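Local coordinates for protein manganese lipoxygenase (Gaeumannomyces graminis, PDB 5FX8) that uses a catalytic manganese ion to oxygenate linoleic and alpha-linolenic acids to 11S- and 13R-hydroperoxy fatty acids, at residues A[113-118]-A[528-533]; A[137-142]-A[153-158]. One frame throughout, in Å; residues are numbered along the deposited sequence.

Interactions 1 and 2 adjoin in one region of the chain, their centres about 14 Å apart, on the same side of the chain's centre and away from the manganese site. Interaction 1 joins helix 86-124 to helix 526-539, far apart in sequence, while interaction 2 is nested within the loop so closed, both of its segments lying between helix 86-124 and helix 161-166. They meet directly: His141 and Trp142 lie against helix 86-124, and Tyr138 and Trp142 against Val533 of helix 526-539. Segment 137-142 thus covers the helix pair, and each contact includes an N-glycosylated asparagine.

Interaction 1. Residues A[113-118]-A[528-533]; sequences REANET and QAVEQV. With NAG (2-acetamido-2-deoxy-beta-D-glucopyranose), chain K.
Val530 of helix 526-539 meets helix 86-124 with both of its methyl groups, one valine packing against an alanine and a threonine methyl of the other helix. CG1, which stands anti to the backbone N (chi1 176°), lies 3.8 Å from Ala115 CB and also approaches the Ala115 carbonyl oxygen. The other branch, CG2, reaches Thr118 CG2 at 4.2 Å, the two side chains passing in opposite directions. Because Ala115 carries only a methyl, the backbones come close, with the CA atoms of Ala115 and Val530 6.1 Å apart. Phe119 and Ile122, further along helix 86-124, extend the apolar surface under Val530.

Thr118 presents its methyl across the interface and turns its hydroxyl back on its own helix, where OG1 bonds to Glu114 O at 2.5 Å. That oxygen also accepts the backbone N-H of Thr118, so two donors from one residue grip it.

Asn116 ND2 is joined covalently to NAG C1, and the acetamide group lies beside Ala115 and Val530: its O7 is 3.5 Å from Ala115 CB, while its methyl C8 comes to 4.0 Å from Val530 CG1. Glu531 bends at chi2 (49°) and brings its carboxylate near O7, a proximity and not a hydrogen bond, since both are acceptors. Asn116 ND2 is hydrogen-bonded to Tyr112 O of its own helix and Asn116 OD1 to Thr108 OG1 of the second subunit, whose Tyr112 OH also hydrogen-bonds the sugar.

The direct contact is apolar packing alone; polar links at the glycosylated asparagine run to its own helix and the second subunit.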
loop_
_atom_site.group_PDB
_atom_site.type_symbol
_atom_site.label_atom_id
_atom_site.label_comp_id
_atom_site.label_asym_id
_atom_site.label_seq_id
_atom_site.Cartn_x
_atom_site.Cartn_y
_atom_site.Cartn_z
ATOM N N ARG A 113 3.213 -12.997 -11.897
ATOM C CA ARG A 113 4.140 -14.117 -11.993
ATOM C C ARG A 113 4.018 -15.063 -10.783
ATOM O O ARG A 113 3.853 -16.279 -10.943
ATOM C CB ARG A 113 5.546 -13.563 -12.159
ATOM C CG ARG A 113 6.615 -14.566 -12.334
ATOM C CD ARG A 113 7.930 -13.915 -12.020
ATOM N NE ARG A 113 7.974 -12.584 -12.600
ATOM C CZ ARG A 113 8.766 -11.613 -12.160
ATOM N NH1 ARG A 113 9.572 -11.852 -11.134
ATOM N NH2 ARG A 113 8.751 -10.410 -12.744
ATOM N N GLU A 114 4.024 -14.523 -9.563
ATOM C CA GLU A 114 3.924 -15.380 -8.386
ATOM C C GLU A 114 2.530 -15.969 -8.201
ATOM O O GLU A 114 2.386 -16.994 -7.531
ATOM C CB GLU A 114 4.354 -14.599 -7.129
ATOM C CG GLU A 114 5.703 -13.938 -7.310
ATOM C CD GLU A 114 6.397 -13.520 -6.027
ATOM O OE1 GLU A 114 5.844 -12.706 -5.277
ATOM O OE2 GLU A 114 7.518 -13.992 -5.762
ATOM N N ALA A 115 1.499 -15.345 -8.753
ATOM C CA ALA A 115 0.181 -15.969 -8.760
ATOM C C ALA A 115 0.145 -17.139 -9.720
ATOM O O ALA A 115 -0.481 -18.168 -9.444
ATOM C CB ALA A 115 -0.886 -14.954 -9.151
ATOM N N ASN A 116 0.798 -16.992 -10.861
ATOM C CA ASN A 116 0.816 -18.078 -11.813
ATOM C C ASN A 116 1.576 -19.258 -11.244
ATOM O O ASN A 116 1.154 -20.409 -11.396
ATOM C CB ASN A 116 1.420 -17.588 -13.129
ATOM C CG ASN A 116 0.384 -17.037 -14.075
ATOM O OD1 ASN A 116 0.103 -17.646 -15.082
ATOM N ND2 ASN A 116 -0.189 -15.892 -13.757
ATOM N N GLU A 117 2.675 -18.989 -10.539
ATOM C CA GLU A 117 3.417 -20.076 -9.914
ATOM C C GLU A 117 2.589 -20.735 -8.821
ATOM O O GLU A 117 2.500 -21.969 -8.747
ATOM C CB GLU A 117 4.740 -19.570 -9.358
ATOM C CG GLU A 117 5.756 -19.089 -10.415
ATOM C CD GLU A 117 6.871 -18.198 -9.812
ATOM O OE1 GLU A 117 6.897 -18.039 -8.573
ATOM O OE2 GLU A 117 7.703 -17.632 -10.561
ATOM N N THR A 118 1.966 -19.923 -7.973
ATOM C CA THR A 118 1.141 -20.461 -6.903
ATOM C C THR A 118 0.073 -21.392 -7.454
ATOM O O THR A 118 -0.157 -22.482 -6.917
ATOM C CB THR A 118 0.500 -19.310 -6.130
ATOM O OG1 THR A 118 1.519 -18.430 -5.645
ATOM C CG2 THR A 118 -0.315 -19.833 -4.982
ATOM N N GLN A 528 -9.949 -18.862 -7.894
ATOM C CA GLN A 528 -10.503 -17.672 -7.291
ATOM C C GLN A 528 -9.685 -17.245 -6.085
ATOM O O GLN A 528 -9.495 -16.047 -5.858
ATOM C CB GLN A 528 -11.959 -17.933 -6.919
ATOM C CG GLN A 528 -12.788 -18.343 -8.097
ATOM C CD GLN A 528 -14.145 -18.882 -7.745
ATOM O OE1 GLN A 528 -14.318 -19.608 -6.770
ATOM N NE2 GLN A 528 -15.128 -18.536 -8.552
ATOM N N ALA A 529 -9.180 -18.220 -5.321
ATOM C CA ALA A 529 -8.355 -17.952 -4.154
ATOM C C ALA A 529 -7.021 -17.349 -4.550
ATOM O O ALA A 529 -6.547 -16.394 -3.921
ATOM C CB ALA A 529 -8.133 -19.240 -3.376
ATOM N N VAL A 530 -6.394 -17.905 -5.584
ATOM C CA VAL A 530 -5.173 -17.305 -6.103
ATOM C C VAL A 530 -5.452 -15.903 -6.603
ATOM O O VAL A 530 -4.597 -15.019 -6.517
ATOM C CB VAL A 530 -4.567 -18.198 -7.202
ATOM C CG1 VAL A 530 -3.376 -17.560 -7.814
ATOM C CG2 VAL A 530 -4.154 -19.496 -6.607
ATOM N N GLU A 531 -6.652 -15.666 -7.108
ATOM C CA GLU A 531 -6.942 -14.364 -7.679
ATOM C C GLU A 531 -7.188 -13.337 -6.585
ATOM O O GLU A 531 -6.871 -12.149 -6.748
ATOM C CB GLU A 531 -8.135 -14.482 -8.623
ATOM C CG GLU A 531 -7.932 -13.870 -9.994
ATOM C CD GLU A 531 -6.630 -14.286 -10.662
ATOM O OE1 GLU A 531 -6.601 -15.371 -11.283
ATOM O OE2 GLU A 531 -5.640 -13.512 -10.585
ATOM N N GLN A 532 -7.746 -13.782 -5.457
ATOM C CA GLN A 532 -7.868 -12.901 -4.310
ATOM C C GLN A 532 -6.489 -12.566 -3.762
ATOM O O GLN A 532 -6.123 -11.389 -3.649
ATOM C CB GLN A 532 -8.767 -13.533 -3.252
ATOM C CG GLN A 532 -8.519 -12.970 -1.864
ATOM C CD GLN A 532 -9.630 -13.199 -0.851
ATOM O OE1 GLN A 532 -10.740 -13.616 -1.174
ATOM N NE2 GLN A 532 -9.320 -12.923 0.393
ATOM N N VAL A 533 -5.671 -13.583 -3.509
ATOM C CA VAL A 533 -4.356 -13.268 -2.978
ATOM C C VAL A 533 -3.572 -12.408 -3.961
ATOM O O VAL A 533 -2.777 -11.571 -3.551
ATOM C CB VAL A 533 -3.600 -14.547 -2.570
ATOM C CG1 VAL A 533 -2.291 -14.194 -1.948
ATOM C CG2 VAL A 533 -4.380 -15.272 -1.567
HETATM C C1 NAG K . -1.177 -15.309 -14.618
HETATM C C2 NAG K . -2.451 -15.123 -13.836
HETATM C C3 NAG K . -3.516 -14.490 -14.715
HETATM C C4 NAG K . -2.991 -13.191 -15.292
HETATM C C5 NAG K . -1.710 -13.480 -16.039
HETATM C C6 NAG K . -1.050 -12.246 -16.577
HETATM C C7 NAG K . -3.373 -16.581 -12.095
HETATM C C8 NAG K . -3.747 -17.978 -11.737
HETATM N N2 NAG K . -2.894 -16.403 -13.325
HETATM O O3 NAG K . -4.661 -14.186 -13.940
HETATM O O4 NAG K . -3.956 -12.613 -16.158
HETATM O O5 NAG K . -0.767 -14.084 -15.150
HETATM O O6 NAG K . 0.183 -12.615 -17.174
HETATM O O7 NAG K . -3.516 -15.658 -11.321
#

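Interaction 2. Residues A[137-142]-A[153-158]; sequences LYNGHW and GMLSNC. Unlike the reference sequence in segment 153-158: Cys158 (reference Tyr). With NAG (2-acetamido-2-deoxy-beta-D-glucopyranose), chain D.
Leu155 reaches Tyr138 with a single methyl, a small apolar contact between two parts of one long loop. CD1 lies 3.9 Å from CD2 of the tyrosine ring, approached obliquely, and 4.1 Å from Tyr138 CB, so it sits at the root of the side chain and not at the phenol end. Leu155 CG stands anti to its own carbonyl carbon (chi1 -71°), and the extended side chain points CD1 at Tyr138, while the CA atoms of the two residues stay 9.2 Å apart. More loosely, Asn139 brings its side-chain oxygen toward the same methyl. Leu137 CB lies over one face of the Tyr138 ring, displaced toward the rim.

Turns shape both segments: a type II turn runs from Tyr138 to His141, with Gly140 at its third position, and a type I turn from Leu155 to Cys158. They belong to the irregular connection between helices 86-124 and 161-166 of the lipoxygenase fold.

Trp142 NE1 gives its N-H to Leu137 O at 2.9 Å, with the acceptor in the indole plane, which ties the two ends of segment 137-142 together. The Tyr138 hydroxyl is hydrogen-bonded to the backbone N of Leu493.

Covalent and polar links to sugar lie on the type I turn. Asn157 ND2 carries the NAG, and Ser156 OG shares a 2.9 Å hydrogen bond with NAG O6, while Gly595 O is hydrogen-bonded to the same sugar.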
loop_
_atom_site.group_PDB
_atom_site.type_symbol
_atom_site.label_atom_id
_atom_site.label_comp_id
_atom_site.label_asym_id
_atom_site.label_seq_id
_atom_site.Cartn_x
_atom_site.Cartn_y
_atom_site.Cartn_z
ATOM N N LEU A 137 -1.823 -22.067 -0.598
ATOM C CA LEU A 137 -1.885 -20.751 -1.189
ATOM C C LEU A 137 -0.729 -19.850 -0.760
ATOM O O LEU A 137 -0.360 -18.938 -1.502
ATOM C CB LEU A 137 -3.219 -20.172 -0.794
ATOM C CG LEU A 137 -3.885 -19.065 -1.550
ATOM C CD1 LEU A 137 -3.986 -19.430 -2.977
ATOM C CD2 LEU A 137 -5.242 -18.951 -0.913
ATOM N N TYR A 138 -0.121 -20.102 0.397
ATOM C CA TYR A 138 0.813 -19.163 1.008
ATOM C C TYR A 138 2.197 -19.736 1.257
ATOM O O TYR A 138 3.186 -19.017 1.146
ATOM C CB TYR A 138 0.231 -18.662 2.336
ATOM C CG TYR A 138 -1.042 -17.864 2.214
ATOM C CD1 TYR A 138 -1.029 -16.606 1.657
ATOM C CD2 TYR A 138 -2.237 -18.366 2.661
ATOM C CE1 TYR A 138 -2.155 -15.880 1.544
ATOM C CE2 TYR A 138 -3.377 -17.643 2.552
ATOM C CZ TYR A 138 -3.327 -16.397 1.994
ATOM O OH TYR A 138 -4.451 -15.643 1.872
ATOM N N ASN A 139 2.309 -21.002 1.614
ATOM C CA ASN A 139 3.599 -21.536 2.023
ATOM C C ASN A 139 4.566 -21.524 0.862
ATOM O O ASN A 139 4.357 -22.220 -0.130
ATOM C CB ASN A 139 3.435 -22.947 2.554
ATOM C CG ASN A 139 2.662 -22.970 3.836
ATOM O OD1 ASN A 139 2.519 -21.941 4.497
ATOM N ND2 ASN A 139 2.146 -24.135 4.199
ATOM N N GLY A 140 5.630 -20.745 0.989
ATOM C CA GLY A 140 6.674 -20.739 -0.006
ATOM C C GLY A 140 6.425 -19.827 -1.175
ATOM O O GLY A 140 7.252 -19.776 -2.085
ATOM N N HIS A 141 5.321 -19.103 -1.185
ATOM C CA HIS A 141 4.952 -18.298 -2.325
ATOM C C HIS A 141 4.929 -16.836 -1.935
ATOM O O HIS A 141 5.030 -16.475 -0.759
ATOM C CB HIS A 141 3.592 -18.716 -2.884
ATOM C CG HIS A 141 3.571 -20.101 -3.444
ATOM N ND1 HIS A 141 4.194 -20.435 -4.625
ATOM C CD2 HIS A 141 3.003 -21.238 -2.985
ATOM C CE1 HIS A 141 4.013 -21.718 -4.866
ATOM N NE2 HIS A 141 3.291 -22.229 -3.888
ATOM N N TRP A 142 4.806 -16.002 -2.964
ATOM C CA TRP A 142 4.680 -14.564 -2.798
ATOM C C TRP A 142 5.895 -13.963 -2.111
ATOM O O TRP A 142 5.789 -12.945 -1.440
ATOM C CB TRP A 142 3.421 -14.212 -2.023
ATOM C CG TRP A 142 2.234 -14.956 -2.451
ATOM C CD1 TRP A 142 1.676 -16.023 -1.837
ATOM C CD2 TRP A 142 1.418 -14.669 -3.580
ATOM N NE1 TRP A 142 0.557 -16.437 -2.518
ATOM C CE2 TRP A 142 0.378 -15.618 -3.596
ATOM C CE3 TRP A 142 1.466 -13.706 -4.587
ATOM C CZ2 TRP A 142 -0.590 -15.636 -4.577
ATOM C CZ3 TRP A 142 0.500 -13.726 -5.554
ATOM C CH2 TRP A 142 -0.515 -14.682 -5.544
ATOM N N GLY A 153 1.054 -16.863 12.433
ATOM C CA GLY A 153 0.010 -17.375 13.271
ATOM C C GLY A 153 -1.361 -17.267 12.675
ATOM O O GLY A 153 -2.303 -17.827 13.232
ATOM N N MET A 154 -1.509 -16.563 11.562
ATOM C CA MET A 154 -2.829 -16.414 10.977
ATOM C C MET A 154 -3.320 -17.732 10.382
ATOM O O MET A 154 -4.529 -17.986 10.364
ATOM C CB MET A 154 -2.791 -15.288 9.935
ATOM C CG MET A 154 -4.143 -14.827 9.403
ATOM S SD MET A 154 -5.164 -14.051 10.668
ATOM C CE MET A 154 -4.243 -12.576 10.953
ATOM N N LEU A 155 -2.412 -18.602 9.936
ATOM C CA LEU A 155 -2.832 -19.900 9.421
ATOM C C LEU A 155 -2.861 -20.976 10.500
ATOM O O LEU A 155 -3.822 -21.751 10.576
ATOM C CB LEU A 155 -1.924 -20.329 8.280
ATOM C CG LEU A 155 -2.109 -19.538 6.992
ATOM C CD1 LEU A 155 -1.002 -19.868 6.048
ATOM C CD2 LEU A 155 -3.444 -19.896 6.382
ATOM N N SER A 156 -1.836 -21.019 11.350
ATOM C CA SER A 156 -1.756 -22.035 12.393
ATOM C C SER A 156 -2.931 -21.967 13.344
ATOM O O SER A 156 -3.387 -22.997 13.849
ATOM C CB SER A 156 -0.479 -21.864 13.186
ATOM O OG SER A 156 0.564 -21.546 12.322
ATOM N N ASN A 157 -3.394 -20.762 13.654
ATOM C CA ASN A 157 -4.330 -20.555 14.746
ATOM C C ASN A 157 -5.649 -20.012 14.235
ATOM O O ASN A 157 -6.354 -19.310 14.953
ATOM C CB ASN A 157 -3.730 -19.626 15.795
ATOM C CG ASN A 157 -2.343 -20.043 16.204
ATOM O OD1 ASN A 157 -1.987 -21.204 16.071
ATOM N ND2 ASN A 157 -1.547 -19.095 16.704
ATOM N N CYS A 158 -6.000 -20.355 12.994
ATOM C CA CYS A 158 -7.055 -19.618 12.316
ATOM C C CYS A 158 -8.411 -19.878 12.945
ATOM O O CYS A 158 -9.297 -19.027 12.869
ATOM C CB CYS A 158 -7.052 -19.934 10.814
ATOM S SG CYS A 158 -7.773 -21.488 10.218
HETATM C C1 NAG D . -0.204 -19.319 17.179
HETATM C C2 NAG D . -0.185 -20.168 18.469
HETATM C C3 NAG D . 1.243 -20.383 18.963
HETATM C C4 NAG D . 2.150 -20.851 17.835
HETATM C C5 NAG D . 2.018 -19.902 16.660
HETATM C C6 NAG D . 2.879 -20.287 15.486
HETATM C C7 NAG D . -2.136 -20.058 19.955
HETATM C C8 NAG D . -2.810 -19.290 21.046
HETATM N N2 NAG D . -0.984 -19.552 19.512
HETATM O O3 NAG D . 1.228 -21.357 20.000
HETATM O O4 NAG D . 3.505 -20.882 18.271
HETATM O O5 NAG D . 0.657 -19.897 16.213
HETATM O O6 NAG D . 2.230 -21.249 14.676
HETATM O O7 NAG D . -2.616 -21.076 19.489
#